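Long-range contact in putative methyl-accepting chemotaxis signal transduction protein (Campylobacter jejuni, PDB 6W3O), which probably acts as a chemoreceptor whose sensor region binds amino-acid-like ligands, here 4-methylisoleucine, and relays the signal for chemotaxis: residues Ala78-Leu83 against Gly158-Ser163. Sequence-based numbering, arbitrary orientation.
With SKG (4-methylisoleucine), chain C.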
# COMPACT_ATOMS: atom_id res chain seq x y z
N ALA A 78 4.34 -0.15 -13.67
CA ALA A 78 5.15 -0.12 -12.46
C ALA A 78 6.38 0.75 -12.70
O ALA A 78 6.77 1.02 -13.84
CB ALA A 78 5.59 -1.52 -12.08
N LEU A 79 6.97 1.21 -11.61
CA LEU A 79 8.15 2.07 -11.71
C LEU A 79 9.42 1.24 -11.99
O LEU A 79 10.21 1.61 -12.84
CB LEU A 79 8.31 2.89 -10.43
CG LEU A 79 9.32 4.01 -10.57
CD1 LEU A 79 8.71 5.09 -11.51
CD2 LEU A 79 9.63 4.56 -9.18
N ASN A 80 9.57 0.15 -11.24
CA ASN A 80 10.72 -0.76 -11.35
C ASN A 80 10.20 -2.16 -11.18
O ASN A 80 9.32 -2.40 -10.33
CB ASN A 80 11.79 -0.55 -10.28
CG ASN A 80 12.43 0.82 -10.32
OD1 ASN A 80 12.99 1.24 -11.32
ND2 ASN A 80 12.35 1.52 -9.19
N VAL A 81 10.80 -3.10 -11.92
CA VAL A 81 10.54 -4.53 -11.69
C VAL A 81 11.91 -5.20 -11.81
O VAL A 81 12.68 -4.90 -12.75
CB VAL A 81 9.53 -5.10 -12.71
CG1 VAL A 81 9.39 -6.60 -12.55
CG2 VAL A 81 8.19 -4.43 -12.62
N TYR A 82 12.26 -6.09 -10.88
CA TYR A 82 13.64 -6.53 -10.76
C TYR A 82 13.75 -7.90 -10.14
O TYR A 82 12.87 -8.35 -9.42
CB TYR A 82 14.51 -5.50 -10.00
CG TYR A 82 13.87 -4.93 -8.75
CD1 TYR A 82 13.00 -3.85 -8.82
CD2 TYR A 82 14.16 -5.45 -7.49
CE1 TYR A 82 12.43 -3.31 -7.67
CE2 TYR A 82 13.59 -4.94 -6.34
CZ TYR A 82 12.76 -3.83 -6.43
OH TYR A 82 12.22 -3.29 -5.31
N LEU A 83 14.92 -8.50 -10.34
CA LEU A 83 15.24 -9.79 -9.73
C LEU A 83 16.64 -9.71 -9.12
O LEU A 83 17.63 -9.50 -9.84
CB LEU A 83 15.19 -10.92 -10.78
CG LEU A 83 15.49 -12.32 -10.27
CD1 LEU A 83 14.46 -12.77 -9.24
CD2 LEU A 83 15.63 -13.31 -11.39
N GLY A 158 11.25 -8.15 -7.11
CA GLY A 158 10.66 -6.93 -6.55
C GLY A 158 9.88 -6.19 -7.59
O GLY A 158 10.25 -6.12 -8.77
N VAL A 159 8.78 -5.58 -7.13
CA VAL A 159 7.89 -4.76 -7.95
C VAL A 159 7.63 -3.48 -7.18
O VAL A 159 7.16 -3.51 -6.04
CB VAL A 159 6.56 -5.49 -8.23
CG1 VAL A 159 5.61 -4.55 -8.95
CG2 VAL A 159 6.78 -6.75 -8.99
N ASP A 160 8.02 -2.33 -7.77
CA ASP A 160 7.81 -1.03 -7.13
C ASP A 160 6.66 -0.29 -7.80
O ASP A 160 6.69 -0.01 -9.00
CB ASP A 160 9.07 -0.15 -7.29
CG ASP A 160 10.30 -0.67 -6.59
OD1 ASP A 160 10.20 -1.59 -5.75
OD2 ASP A 160 11.40 -0.16 -6.96
N ILE A 161 5.64 0.01 -7.00
CA ILE A 161 4.50 0.76 -7.44
C ILE A 161 4.52 2.13 -6.75
O ILE A 161 4.68 2.20 -5.55
CB ILE A 161 3.20 0.04 -7.05
CG1 ILE A 161 3.20 -1.41 -7.59
CG2 ILE A 161 1.98 0.81 -7.56
CD1 ILE A 161 3.24 -1.52 -9.10
N PRO A 162 4.35 3.24 -7.51
CA PRO A 162 4.36 4.54 -6.84
C PRO A 162 3.29 4.62 -5.76
O PRO A 162 2.12 4.24 -5.99
CB PRO A 162 4.02 5.51 -7.99
CG PRO A 162 4.54 4.84 -9.23
CD PRO A 162 4.20 3.38 -8.96
N SER A 163 3.68 5.03 -4.56
CA SER A 163 2.71 5.24 -3.48
C SER A 163 1.65 6.28 -3.81
O SER A 163 0.50 6.14 -3.37
CB SER A 163 3.38 5.55 -2.15
OG SER A 163 4.23 6.61 -2.34
N SKG C . 13.28 0.22 -5.00
CA SKG C . 14.45 -0.64 -4.75
C SKG C . 15.24 0.06 -3.65
O SKG C . 15.30 1.32 -3.62
CB SKG C . 15.20 -0.86 -6.08
CG SKG C . 16.33 -1.88 -5.87
CD1 SKG C . 16.59 -2.58 -7.21
CD2 SKG C . 17.62 -1.18 -5.33
OXT SKG C . 15.84 -0.62 -2.78
CAE SKG C . 15.63 0.42 -6.79
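Tyr-82 and Gly-158 form an antiparallel hydrogen-bonded pair, Gly-158 N to Tyr-82 O spanning 2.8 Å, where strands 80-83 and 158-162 run side by side at 167°. Val-81 and Val-159 follow as the non-hydrogen-bonded pair, and Asp-160 N then reaches Asn-80 O in a nearly straight bond of 2.9 Å. Ahead of strand 80-83 the chain is no longer in the sheet, yet Leu-79 N still bonds Asp-160 O.

Side chains alternate between two unlike faces. Val-81 and Val-159 make the apolar one, with Ala-78 beside them; Ala-78 CB meets Ile-161 CD1 at 3.8 Å, and Val-81, Val-159 and Ile-161 pack against the long helix 4-48. The other face carries Asn-80, Tyr-82 and Asp-160. With chi1 at 45°, CG of Tyr-82 sits between its own N and carbonyl carbon, and the ring folds back across Gly-158, whose CA makes a CH-pi contact 3.8 Å from the centroid. CD1 of the ligand lies over the centre of the opposite face.

Asp-160 divides its carboxylate. OD1 accepts Tyr-82 OH at 2.7 Å, on the syn side, and also bonds Thr-142. OD2 accepts Asn-80 ND2 through its anti lone pair, the amide standing almost perpendicular to the carboxylate, and takes the ligand's N at 2.7 Å. Asp-133 also bonds that amino group, whose positive charge probably offsets the closeness of the two acids.

Here the central antiparallel sheet of a Cache-family PDC sensor domain offers one face to a helix and the other to an amino-acid ligand pocket.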